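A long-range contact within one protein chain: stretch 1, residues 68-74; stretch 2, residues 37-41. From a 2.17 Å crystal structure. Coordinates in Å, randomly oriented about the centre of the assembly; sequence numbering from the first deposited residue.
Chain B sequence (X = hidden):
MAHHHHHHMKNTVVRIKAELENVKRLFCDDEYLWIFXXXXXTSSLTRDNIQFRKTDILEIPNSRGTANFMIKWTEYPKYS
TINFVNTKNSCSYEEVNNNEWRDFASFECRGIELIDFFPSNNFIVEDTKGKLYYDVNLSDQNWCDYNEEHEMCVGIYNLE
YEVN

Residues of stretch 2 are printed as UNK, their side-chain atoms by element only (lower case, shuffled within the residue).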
# COMPACT_ATOMS: atom_id res chain seq x y z
N ASN B 68 -8.22 1.53 -1.63
CA ASN B 68 -7.11 2.45 -1.86
C ASN B 68 -5.92 2.07 -0.97
O ASN B 68 -4.77 2.31 -1.34
CB ASN B 68 -7.50 3.89 -1.48
CG ASN B 68 -8.51 4.49 -2.39
OD1 ASN B 68 -9.30 5.31 -1.95
ND2 ASN B 68 -8.49 4.11 -3.66
N PHE B 69 -6.25 1.51 0.20
CA PHE B 69 -5.27 0.95 1.13
C PHE B 69 -5.78 -0.32 1.79
O PHE B 69 -6.95 -0.40 2.18
CB PHE B 69 -4.90 1.95 2.24
CG PHE B 69 -3.82 1.44 3.16
CD1 PHE B 69 -2.48 1.54 2.81
CD2 PHE B 69 -4.13 0.81 4.36
CE1 PHE B 69 -1.44 1.03 3.69
CE2 PHE B 69 -3.14 0.32 5.19
CZ PHE B 69 -1.77 0.43 4.84
N MSE B 70 -4.87 -1.28 1.94
CA MSE B 70 -5.15 -2.53 2.62
C MSE B 70 -4.00 -3.02 3.53
O MSE B 70 -2.82 -2.75 3.30
CB MSE B 70 -5.37 -3.65 1.62
CG MSE B 70 -6.74 -3.77 1.02
SE MSE B 70 -6.87 -5.67 0.33
CE MSE B 70 -5.95 -5.43 -1.33
N ILE B 71 -4.37 -3.78 4.55
CA ILE B 71 -3.41 -4.38 5.43
C ILE B 71 -3.99 -5.68 5.97
O ILE B 71 -5.18 -5.76 6.26
CB ILE B 71 -2.94 -3.37 6.52
CG1 ILE B 71 -1.80 -3.94 7.36
CG2 ILE B 71 -4.07 -2.90 7.44
CD1 ILE B 71 -1.17 -2.86 8.21
N LYS B 72 -3.15 -6.70 6.05
CA LYS B 72 -3.47 -7.93 6.71
C LYS B 72 -2.68 -7.88 8.03
O LYS B 72 -1.46 -8.11 8.08
CB LYS B 72 -3.09 -9.12 5.83
CG LYS B 72 -3.31 -10.49 6.43
CD LYS B 72 -2.88 -11.54 5.42
CE LYS B 72 -3.57 -12.89 5.64
NZ LYS B 72 -2.97 -13.63 6.80
N TRP B 73 -3.40 -7.49 9.08
CA TRP B 73 -2.83 -7.19 10.39
C TRP B 73 -2.09 -8.36 11.00
O TRP B 73 -1.05 -8.15 11.64
CB TRP B 73 -3.93 -6.76 11.36
CG TRP B 73 -4.39 -5.36 11.16
CD1 TRP B 73 -5.59 -4.97 10.71
CD2 TRP B 73 -3.65 -4.17 11.45
NE1 TRP B 73 -5.66 -3.61 10.69
CE2 TRP B 73 -4.48 -3.10 11.12
CE3 TRP B 73 -2.35 -3.92 11.93
CZ2 TRP B 73 -4.08 -1.79 11.31
CZ3 TRP B 73 -1.96 -2.65 12.07
CH2 TRP B 73 -2.83 -1.58 11.80
N THR B 74 -2.60 -9.57 10.80
CA THR B 74 -1.99 -10.77 11.37
C THR B 74 -1.92 -11.95 10.37
O THR B 74 -2.49 -11.91 9.27
CB THR B 74 -2.72 -11.23 12.71
OG1 THR B 74 -3.94 -11.93 12.43
CG2 THR B 74 -3.04 -10.06 13.60
N UNK B 37 -1.28 7.80 10.59
CA UNK B 37 -1.04 6.73 11.51
C UNK B 37 -2.35 6.00 11.78
O UNK B 37 -3.38 6.60 12.09
c UNK B 37 0.87 7.89 12.73
n UNK B 37 1.16 8.67 13.75
o UNK B 37 1.66 7.68 11.80
c UNK B 37 -0.49 7.23 12.82
N UNK B 38 -2.29 4.68 11.68
CA UNK B 38 -3.44 3.82 11.92
C UNK B 38 -3.25 2.79 13.03
O UNK B 38 -2.14 2.54 13.52
c UNK B 38 -4.12 4.14 9.52
c UNK B 38 -2.69 2.11 10.26
c UNK B 38 -3.82 3.08 10.64
c UNK B 38 -3.09 1.00 9.27
N UNK B 39 -4.37 2.20 13.41
CA UNK B 39 -4.42 1.11 14.39
C UNK B 39 -5.41 0.03 13.95
O UNK B 39 -6.43 0.29 13.28
c UNK B 39 -4.81 1.66 15.76
n UNK B 39 -5.64 0.09 19.08
n UNK B 39 -5.20 -0.83 21.15
c UNK B 39 -4.99 0.13 20.24
c UNK B 39 -5.49 1.09 18.04
c UNK B 39 -4.58 0.68 16.93
n UNK B 39 -4.10 1.10 20.48
N UNK B 40 -5.09 -1.18 14.33
CA UNK B 40 -6.00 -2.30 14.15
C UNK B 40 -7.23 -2.07 15.04
O UNK B 40 -7.12 -1.78 16.24
c UNK B 40 -6.01 -4.82 14.27
o UNK B 40 -5.40 -5.90 14.50
c UNK B 40 -5.24 -3.57 14.51
o UNK B 40 -7.22 -4.74 13.91
N UNK B 41 -8.41 -2.14 14.45
CA UNK B 41 -9.64 -1.92 15.19
C UNK B 41 -9.95 -3.09 16.10
O UNK B 41 -10.79 -2.98 17.02
c UNK B 41 -10.80 -1.69 14.22
o UNK B 41 -11.00 -2.81 13.39

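Position 37 carries four side-chain atoms: two carbons, the second of which bears one oxygen and one nitrogen. That is a short chain ending in a planar amide, out of reach of stretch 1, and the residue is Asn37. Both polar atoms of the amide are hydrogen-bonded elsewhere in the structure.

Position 38 has four side-chain carbons and no heteroatom. The chain forks at its first carbon, and one arm is two carbons long while the other is a single methyl. The end of the longer arm reaches Trp73, Phe69 and Ile71, and the branching identifies Ile38. Its CA-to-CB bond points toward stretch 1, with chi1 in the p well and chi2 in t. The terminal methyl CD1 is the closest atom to three side chains at once: it lies 3.6 Å from CZ2 of Trp73, 4.1 Å from CE2 of Phe69 and 4.4 Å from CG2 of Ile71. All three contacts are apolar, and the residue is buried.

At position 39 three carbons lead to a nitrogen, followed by a carbon that carries two more nitrogens. The CA-to-CB bond points away from stretch 1, so the contact falls to the backbone, where C lies 3.5 Å from Trp73 CZ2. The guanidinium group makes the residue Arg39.

Position 40 shows two side-chain carbons, the second carrying two oxygens. Its CB is 3.5 Å from Trp73 CD2 and sits over the face of the indole, 3.6 Å from the centroid of the five-membered ring and 17° off the normal, in a CH-pi contact. The backbone N also lies over a ring face, 3.2 Å from Trp73 CZ2. The group is a carboxylate, and the residue is Asp40. Both carboxylate oxygens are hydrogen-bonded just outside the stretches.

Position 41 ends in one carbon and one oxygen. Its CA-to-CB bond points sideways, and its side chain makes no contact with stretch 1; the hydroxymethyl group is that of Ser41.

The touching residues are at least 31 positions apart in sequence, and the contact buries 245 Å² without a single hydrogen bond between the stretches. Instead, it is held by packing: Ile38 and Asp40 point toward stretch 1 while Arg39 between them points away; from the other side Phe69 and Ile71, in a strand, and Trp73, in the loop beyond, also point toward the contact. Trp73 contributes the largest covered area, its indole meeting both the methyl of Ile38 and the backbone and CB of Asp40, while Phe69 and Ile71 extend the apolar cluster around Ile38.

Stretch 2, residues 37-41: NIRDS
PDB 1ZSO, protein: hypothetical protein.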